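Local coordinates for protein acetohydroxyacid synthase small subunit Related (Bacteroides thetaiotaomicron, PDB 2F06) that is of unknown function but carries a pair of ACT domains and binds histidine, consistent with a small-molecule-sensing role related to acetohydroxyacid synthase small subunits, at residues L9-E14 / N65-N70; V5-S10 / D54-Y59. One frame throughout, in Å; residues are numbered along the deposited sequence.

Contact 1. Residues L9-E14 / N65-N70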
ATOM      1  N   LEU A   9     -13.579  -7.802  -7.399  1.00 20.37           N
ATOM      2  CA  LEU A   9     -13.931  -7.440  -6.028  1.00 20.82           C
ATOM      3  C   LEU A   9     -12.698  -6.937  -5.280  1.00 20.12           C
ATOM      4  O   LEU A   9     -11.608  -7.528  -5.329  1.00 18.09           O
ATOM      5  CB  LEU A   9     -14.511  -8.627  -5.256  1.00 20.79           C
ATOM      6  CG  LEU A   9     -15.800  -9.301  -5.742  1.00 23.71           C
ATOM      7  CD1 LEU A   9     -16.350 -10.191  -4.672  1.00 25.10           C
ATOM      8  CD2 LEU A   9     -16.851  -8.325  -6.062  1.00 26.75           C
ATOM      9  N   SER A  10     -12.893  -5.841  -4.569  1.00 19.80           N
ATOM     10  CA  SER A  10     -11.941  -5.392  -3.584  1.00 20.62           C
ATOM     11  C   SER A  10     -12.564  -5.485  -2.220  1.00 21.57           C
ATOM     12  O   SER A  10     -13.506  -4.751  -1.941  1.00 21.96           O
ATOM     13  CB  SER A  10     -11.518  -3.944  -3.871  1.00 19.75           C
ATOM     14  OG  SER A  10     -10.628  -3.995  -4.981  1.00 22.44           O
ATOM     15  N   ILE A  11     -11.961  -6.302  -1.361  1.00 23.01           N
ATOM     16  CA  ILE A  11     -12.501  -6.596  -0.088  1.00 24.56           C
ATOM     17  C   ILE A  11     -11.553  -6.166   1.063  1.00 26.53           C
ATOM     18  O   ILE A  11     -10.374  -6.624   1.128  1.00 26.62           O
ATOM     19  CB  ILE A  11     -12.863  -8.095   0.027  1.00 23.18           C
ATOM     20  CG1 ILE A  11     -13.698  -8.584  -1.147  1.00 22.44           C
ATOM     21  CG2 ILE A  11     -13.621  -8.367   1.341  1.00 24.32           C
ATOM     22  CD1 ILE A  11     -13.436 -10.034  -1.497  1.00 20.17           C
ATOM     23  N   PHE A  12     -12.090  -5.322   1.957  1.00 26.99           N
ATOM     24  CA  PHE A  12     -11.338  -4.762   3.095  1.00 30.38           C
ATOM     25  C   PHE A  12     -11.255  -5.824   4.199  1.00 31.50           C
ATOM     26  O   PHE A  12     -12.266  -6.282   4.688  1.00 31.99           O
ATOM     27  CB  PHE A  12     -11.982  -3.470   3.575  1.00 30.04           C
ATOM     28  CG  PHE A  12     -11.325  -2.830   4.826  1.00 31.83           C
ATOM     29  CD1 PHE A  12     -10.006  -2.312   4.774  1.00 33.89           C
ATOM     30  CD2 PHE A  12     -12.060  -2.714   6.030  1.00 28.92           C
ATOM     31  CE1 PHE A  12      -9.430  -1.681   5.908  1.00 32.38           C
ATOM     32  CE2 PHE A  12     -11.525  -2.112   7.162  1.00 28.28           C
ATOM     33  CZ  PHE A  12     -10.185  -1.589   7.101  1.00 35.47           C
ATOM     34  N   LEU A  13     -10.038  -6.291   4.490  1.00 33.78           N
ATOM     35  CA  LEU A  13      -9.822  -7.378   5.460  1.00 34.07           C
ATOM     36  C   LEU A  13      -9.280  -6.629   6.663  1.00 36.05           C
ATOM     37  O   LEU A  13      -8.123  -6.123   6.643  1.00 36.23           O
ATOM     38  CB  LEU A  13      -8.752  -8.389   4.976  1.00 33.30           C
ATOM     39  CG  LEU A  13      -8.691  -9.010   3.569  1.00 35.26           C
ATOM     40  CD1 LEU A  13      -7.266  -9.597   3.185  1.00 33.78           C
ATOM     41  CD2 LEU A  13      -9.817  -9.991   3.306  1.00 34.36           C
ATOM     42  N   GLU A  14     -10.093  -6.517   7.690  1.00 37.26           N
ATOM     43  CA  GLU A  14      -9.664  -5.893   8.924  1.00 39.79           C
ATOM     44  C   GLU A  14      -8.782  -6.835   9.780  1.00 40.09           C
ATOM     45  O   GLU A  14      -8.474  -7.928   9.344  1.00 40.03           O
ATOM     46  CB  GLU A  14     -10.892  -5.417   9.668  1.00 40.27           C
ATOM     47  CG  GLU A  14     -11.875  -6.464   9.963  1.00 44.04           C
ATOM     48  CD  GLU A  14     -12.423  -6.287  11.356  1.00 50.83           C
ATOM     49  OE1 GLU A  14     -11.608  -6.330  12.310  1.00 53.51           O
ATOM     50  OE2 GLU A  14     -13.667  -6.127  11.516  1.00 55.14           O
ATOM     51  N   ASN A  65     -22.743 -10.634   4.903  1.00 21.39           N
ATOM     52  CA  ASN A  65     -21.863 -11.027   5.997  1.00 21.33           C
ATOM     53  C   ASN A  65     -21.039  -9.873   6.579  1.00 22.54           C
ATOM     54  O   ASN A  65     -20.090 -10.115   7.336  1.00 22.76           O
ATOM     55  CB  ASN A  65     -20.958 -12.158   5.539  1.00 20.98           C
ATOM     56  CG  ASN A  65     -21.700 -13.481   5.461  1.00 22.78           C
ATOM     57  OD1 ASN A  65     -21.726 -14.266   6.425  1.00 25.07           O
ATOM     58  ND2 ASN A  65     -22.354 -13.708   4.337  1.00 19.10           N
ATOM     59  N   HIS A  66     -21.395  -8.638   6.191  1.00 22.77           N
ATOM     60  CA  HIS A  66     -20.908  -7.388   6.798  1.00 23.65           C
ATOM     61  C   HIS A  66     -19.475  -7.074   6.408  1.00 23.91           C
ATOM     62  O   HIS A  66     -18.790  -6.329   7.139  1.00 25.48           O
ATOM     63  CB  HIS A  66     -21.089  -7.423   8.339  1.00 23.96           C
ATOM     64  CG  HIS A  66     -22.485  -7.757   8.751  1.00 24.74           C
ATOM     65  ND1 HIS A  66     -23.509  -6.836   8.709  1.00 23.83           N
ATOM     66  CD2 HIS A  66     -23.044  -8.930   9.121  1.00 26.83           C
ATOM     67  CE1 HIS A  66     -24.635  -7.425   9.066  1.00 29.92           C
ATOM     68  NE2 HIS A  66     -24.378  -8.694   9.335  1.00 30.37           N
ATOM     69  N   PHE A  67     -19.035  -7.578   5.241  1.00 22.74           N
ATOM     70  CA  PHE A  67     -17.760  -7.162   4.668  1.00 21.96           C
ATOM     71  C   PHE A  67     -17.912  -5.860   3.917  1.00 21.85           C
ATOM     72  O   PHE A  67     -18.984  -5.584   3.382  1.00 21.06           O
ATOM     73  CB  PHE A  67     -17.126  -8.247   3.778  1.00 21.81           C
ATOM     74  CG  PHE A  67     -16.627  -9.455   4.566  1.00 22.24           C
ATOM     75  CD1 PHE A  67     -15.365  -9.432   5.166  1.00 24.71           C
ATOM     76  CD2 PHE A  67     -17.414 -10.594   4.713  1.00 20.09           C
ATOM     77  CE1 PHE A  67     -14.908 -10.529   5.924  1.00 27.78           C
ATOM     78  CE2 PHE A  67     -16.964 -11.693   5.466  1.00 26.45           C
ATOM     79  CZ  PHE A  67     -15.717 -11.660   6.081  1.00 24.45           C
ATOM     80  N   ALA A  68     -16.845  -5.044   3.913  1.00 21.05           N
ATOM     81  CA  ALA A  68     -16.763  -3.898   3.051  1.00 22.03           C
ATOM     82  C   ALA A  68     -16.147  -4.351   1.700  1.00 21.29           C
ATOM     83  O   ALA A  68     -15.016  -4.782   1.656  1.00 22.18           O
ATOM     84  CB  ALA A  68     -15.907  -2.806   3.711  1.00 21.69           C
ATOM     85  N   VAL A  69     -16.905  -4.260   0.608  1.00 21.72           N
ATOM     86  CA  VAL A  69     -16.492  -4.704  -0.736  1.00 22.44           C
ATOM     87  C   VAL A  69     -16.829  -3.650  -1.743  1.00 22.23           C
ATOM     88  O   VAL A  69     -17.910  -3.070  -1.723  1.00 20.57           O
ATOM     89  CB  VAL A  69     -17.367  -5.891  -1.282  1.00 23.90           C
ATOM     90  CG1 VAL A  69     -16.588  -6.775  -2.273  1.00 23.79           C
ATOM     91  CG2 VAL A  69     -17.946  -6.686  -0.204  1.00 25.45           C
ATOM     92  N   ASN A  70     -15.957  -3.475  -2.707  1.00 23.71           N
ATOM     93  CA  ASN A  70     -16.176  -2.516  -3.787  1.00 24.86           C
ATOM     94  C   ASN A  70     -15.903  -3.292  -5.044  1.00 26.01           C
ATOM     95  O   ASN A  70     -15.157  -4.263  -4.986  1.00 26.23           O
ATOM     96  CB  ASN A  70     -15.156  -1.390  -3.674  1.00 24.45           C
ATOM     97  CG  ASN A  70     -15.415  -0.484  -2.504  1.00 30.20           C
ATOM     98  OD1 ASN A  70     -16.541  -0.275  -2.067  1.00 27.09           O
ATOM     99  ND2 ASN A  70     -14.345   0.144  -2.028  1.00 40.70           N
TER
HETATM  100  O   HOH W   1     -14.540  -6.085   5.653  1.00 14.15           O

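Contact 2. Residues V5-S10 / D54-Y59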
ATOM      1  N   VAL A   5     -14.636  -5.880 -20.213  1.00 28.32           N
ATOM      2  CA  VAL A   5     -14.465  -5.267 -18.901  1.00 25.99           C
ATOM      3  C   VAL A   5     -15.063  -6.159 -17.816  1.00 25.58           C
ATOM      4  O   VAL A   5     -16.261  -6.489 -17.799  1.00 24.25           O
ATOM      5  CB  VAL A   5     -15.021  -3.818 -18.810  1.00 26.12           C
ATOM      6  CG1 VAL A   5     -14.845  -3.262 -17.426  1.00 26.14           C
ATOM      7  CG2 VAL A   5     -14.308  -2.886 -19.783  1.00 27.04           C
ATOM      8  N   ALA A   6     -14.195  -6.561 -16.898  1.00 25.07           N
ATOM      9  CA  ALA A   6     -14.546  -7.456 -15.834  1.00 22.74           C
ATOM     10  C   ALA A   6     -14.704  -6.744 -14.491  1.00 22.29           C
ATOM     11  O   ALA A   6     -14.145  -5.696 -14.238  1.00 19.47           O
ATOM     12  CB  ALA A   6     -13.528  -8.564 -15.747  1.00 23.15           C
ATOM     13  N   LYS A   7     -15.487  -7.360 -13.622  1.00 22.01           N
ATOM     14  CA  LYS A   7     -15.682  -6.880 -12.276  1.00 22.35           C
ATOM     15  C   LYS A   7     -14.660  -7.577 -11.379  1.00 23.07           C
ATOM     16  O   LYS A   7     -14.572  -8.819 -11.328  1.00 22.84           O
ATOM     17  CB  LYS A   7     -17.121  -7.158 -11.823  1.00 22.52           C
ATOM     18  CG  LYS A   7     -18.191  -6.351 -12.605  1.00 19.94           C
ATOM     19  CD  LYS A   7     -19.597  -6.732 -12.113  1.00 25.19           C
ATOM     20  CE  LYS A   7     -20.445  -5.479 -11.833  1.00 31.08           C
ATOM     21  NZ  LYS A   7     -21.880  -5.749 -12.055  1.00 31.61           N
ATOM     22  N   GLN A   8     -13.843  -6.760 -10.720  1.00 21.27           N
ATOM     23  CA  GLN A   8     -12.980  -7.245  -9.686  1.00 20.91           C
ATOM     24  C   GLN A   8     -13.542  -6.867  -8.320  1.00 20.55           C
ATOM     25  O   GLN A   8     -13.945  -5.731  -8.084  1.00 21.83           O
ATOM     26  CB  GLN A   8     -11.612  -6.645  -9.867  1.00 18.17           C
ATOM     27  CG  GLN A   8     -10.632  -6.991  -8.775  1.00 21.14           C
ATOM     28  CD  GLN A   8      -9.424  -6.070  -8.833  1.00 22.27           C
ATOM     29  OE1 GLN A   8      -9.451  -4.952  -8.303  1.00 24.39           O
ATOM     30  NE2 GLN A   8      -8.381  -6.522  -9.486  1.00 14.90           N
ATOM     31  N   LEU A   9     -13.579  -7.802  -7.399  1.00 20.37           N
ATOM     32  CA  LEU A   9     -13.931  -7.440  -6.028  1.00 20.82           C
ATOM     33  C   LEU A   9     -12.698  -6.937  -5.280  1.00 20.12           C
ATOM     34  O   LEU A   9     -11.608  -7.528  -5.329  1.00 18.09           O
ATOM     35  CB  LEU A   9     -14.511  -8.627  -5.256  1.00 20.79           C
ATOM     36  CG  LEU A   9     -15.800  -9.301  -5.742  1.00 23.71           C
ATOM     37  CD1 LEU A   9     -16.350 -10.191  -4.672  1.00 25.10           C
ATOM     38  CD2 LEU A   9     -16.851  -8.325  -6.062  1.00 26.75           C
ATOM     39  N   SER A  10     -12.893  -5.841  -4.569  1.00 19.80           N
ATOM     40  CA  SER A  10     -11.941  -5.392  -3.584  1.00 20.62           C
ATOM     41  C   SER A  10     -12.564  -5.485  -2.220  1.00 21.57           C
ATOM     42  O   SER A  10     -13.506  -4.751  -1.941  1.00 21.96           O
ATOM     43  CB  SER A  10     -11.518  -3.944  -3.871  1.00 19.75           C
ATOM     44  OG  SER A  10     -10.628  -3.995  -4.981  1.00 22.44           O
ATOM     45  N   ASP A  54     -18.774 -15.596 -10.080  1.00 23.37           N
ATOM     46  CA  ASP A  54     -20.021 -14.843 -10.118  1.00 23.53           C
ATOM     47  C   ASP A  54     -19.873 -13.579  -9.240  1.00 23.19           C
ATOM     48  O   ASP A  54     -20.187 -13.612  -8.040  1.00 23.21           O
ATOM     49  CB  ASP A  54     -21.204 -15.764  -9.693  1.00 22.43           C
ATOM     50  CG  ASP A  54     -22.563 -15.092  -9.797  1.00 23.54           C
ATOM     51  OD1 ASP A  54     -22.641 -13.847  -9.879  1.00 23.80           O
ATOM     52  OD2 ASP A  54     -23.588 -15.843  -9.748  1.00 28.07           O
ATOM     53  N   PRO A  55     -19.347 -12.472  -9.816  1.00 22.73           N
ATOM     54  CA  PRO A  55     -19.079 -11.299  -8.949  1.00 22.87           C
ATOM     55  C   PRO A  55     -20.301 -10.668  -8.241  1.00 22.70           C
ATOM     56  O   PRO A  55     -20.174 -10.250  -7.096  1.00 21.68           O
ATOM     57  CB  PRO A  55     -18.338 -10.298  -9.863  1.00 22.88           C
ATOM     58  CG  PRO A  55     -18.596 -10.710 -11.223  1.00 22.35           C
ATOM     59  CD  PRO A  55     -18.923 -12.239 -11.201  1.00 23.30           C
ATOM     60  N   ASP A  56     -21.469 -10.679  -8.873  1.00 22.62           N
ATOM     61  CA  ASP A  56     -22.678 -10.083  -8.286  1.00 23.23           C
ATOM     62  C   ASP A  56     -23.202 -10.900  -7.088  1.00 22.08           C
ATOM     63  O   ASP A  56     -23.568 -10.326  -6.056  1.00 20.91           O
ATOM     64  CB  ASP A  56     -23.779  -9.879  -9.334  1.00 23.72           C
ATOM     65  CG  ASP A  56     -23.363  -8.906 -10.453  1.00 28.25           C
ATOM     66  OD1 ASP A  56     -22.510  -7.975 -10.260  1.00 29.00           O
ATOM     67  OD2 ASP A  56     -23.920  -9.084 -11.559  1.00 32.83           O
ATOM     68  N   LYS A  57     -23.219 -12.220  -7.245  1.00 20.94           N
ATOM     69  CA  LYS A  57     -23.621 -13.124  -6.154  1.00 21.44           C
ATOM     70  C   LYS A  57     -22.606 -13.005  -5.003  1.00 20.47           C
ATOM     71  O   LYS A  57     -23.001 -12.944  -3.834  1.00 20.50           O
ATOM     72  CB  LYS A  57     -23.701 -14.565  -6.640  1.00 20.01           C
ATOM     73  CG  LYS A  57     -24.307 -15.466  -5.637  1.00 24.96           C
ATOM     74  CD  LYS A  57     -24.741 -16.773  -6.251  1.00 26.33           C
ATOM     75  CE  LYS A  57     -24.146 -17.870  -5.449  1.00 29.06           C
ATOM     76  NZ  LYS A  57     -25.017 -19.037  -5.503  1.00 30.85           N
ATOM     77  N   ALA A  58     -21.311 -12.983  -5.344  1.00 18.71           N
ATOM     78  CA  ALA A  58     -20.240 -12.818  -4.367  1.00 18.19           C
ATOM     79  C   ALA A  58     -20.326 -11.521  -3.606  1.00 18.50           C
ATOM     80  O   ALA A  58     -20.267 -11.535  -2.348  1.00 18.66           O
ATOM     81  CB  ALA A  58     -18.897 -12.920  -5.002  1.00 15.19           C
ATOM     82  N   TYR A  59     -20.482 -10.424  -4.335  1.00 17.65           N
ATOM     83  CA  TYR A  59     -20.707  -9.127  -3.697  1.00 19.98           C
ATOM     84  C   TYR A  59     -21.876  -9.103  -2.693  1.00 20.28           C
ATOM     85  O   TYR A  59     -21.761  -8.573  -1.588  1.00 19.53           O
ATOM     86  CB  TYR A  59     -20.910  -8.049  -4.759  1.00 21.35           C
ATOM     87  CG  TYR A  59     -21.219  -6.649  -4.262  1.00 21.21           C
ATOM     88  CD1 TYR A  59     -20.192  -5.765  -4.000  1.00 26.42           C
ATOM     89  CD2 TYR A  59     -22.531  -6.203  -4.139  1.00 24.13           C
ATOM     90  CE1 TYR A  59     -20.424  -4.501  -3.601  1.00 26.61           C
ATOM     91  CE2 TYR A  59     -22.789  -4.926  -3.708  1.00 27.24           C
ATOM     92  CZ  TYR A  59     -21.715  -4.082  -3.455  1.00 25.27           C
ATOM     93  OH  TYR A  59     -21.903  -2.793  -3.066  1.00 25.24           O
TER

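Contact 1. Residues L9-E14 / N65-N70
Val69 lays its CG1 branch alongside Ile11, the two side chains pointing the same way, with CG1 of Val69 3.6 Å from CG1 of Ile11. That branch stands anti to the backbone N of Val69 (chi1 -152°), which also carries it obliquely across Leu9, with Val69 CG1 4.1 Å from Leu9 CB. Leu62 of helix 55-64 packs against both Leu9 and Val69. Beneath these side chains, strands 5-13 and 69-80 of an ACT-domain sheet run antiparallel: Ser10 and Asn70 form a hydrogen-bonded pair, Ile11 and Val69 a non-hydrogen-bonded one. Ser10 N meets Asn70 O at 2.8 Å, almost straight at 177° and nearly along the C=O axis. The return bond, Asn70 N to Ser10 O, is more bent but stays in the carbonyl plane. Phe12 N then reaches Ala68 O at 3.0 Å, again nearly along the C=O axis. Past it the backbones part, and a water spans the gap, donating to Phe12 O and accepting from Ala68 N. Ser10 and Asn70 share a face of the sheet, and Asn70 packs on Phe12 of the second subunit, while Phe12 in turn packs on Asn70 of that subunit. Phe12 CB also touches Ala68 CB at 4.0 Å, while the ring of Phe12 meets Phe12 of that subunit.

Contact 2. Residues V5-S10 / D54-Y59
Helix 55-64 lies over one face of the ACT-domain sheet, and its first turn rests on strand 5-13 through Leu9, Lys7 and Pro55. The short axes run nearly parallel, 21° apart and 9.3 Å at closest approach, the helix-over-sheet packing of the ACT fold, in which the strand sends Lys7 and Leu9 toward the helix while Gln8 points away.

Leu9 gives up the most surface. Its two methyls divide the work: CD1 presses on Ala58 CB at 3.7 Å, and CD2 lies 4.0 Å from Pro55 O and a little farther from Tyr59 CB. Pro55 O is already the acceptor for Tyr59 N within the helix, so the methyl packs beside a carbonyl whose hydrogen-bonding need is met.

Lys7 begins as an apolar side chain and ends as a charged one. Its CB sits 3.9 Å from Pro55 CG, the lysine crossing the proline at about a right angle; on the same helix end Pro55 also packs against Tyr142. The chain then bends at its third torsion, bringing NZ to Asp56, where OD1 accepts from Lys7 NZ at 2.9 Å through its syn lone pair in a salt bridge. An alanine in place of Lys7 removes NZ and the methylenes beyond CB, which would probably leave the carboxylate of Asp56 without this counter-charge and thin the cover over the Pro55 ring at the exposed edge of the interface.

Asp54 fixes the start of the helix as its N-cap. With CG anti to the backbone N (chi1 -176°), its carboxylate turns back over the first turn, and OD1 accepts from Lys57 N at 3.1 Å, the donor standing 60° out of the carboxylate plane.

How the contacts relate
Both contacts grow from strand 5-13, with centres 12 Å apart, and Leu9 belongs to each: it packs on the neighbouring strand in contact 1 and on the covering helix in contact 2. Helix 55-64 and strand 69-80 follow each other in the chain, so contact 2 uses the start of the helix and contact 1 the turn after its end and the beginning of the strand. The two meet directly where Tyr59 CE1 approaches Val69 O at 3.4 Å. Neither lines a histidine pocket: a bound histidine lies about 12 Å from the side chain of Ile11 and about 11 Å from that of Ala58. Each also reaches the second subunit, so sheet, helix layer and subunit interface converge on this one strand.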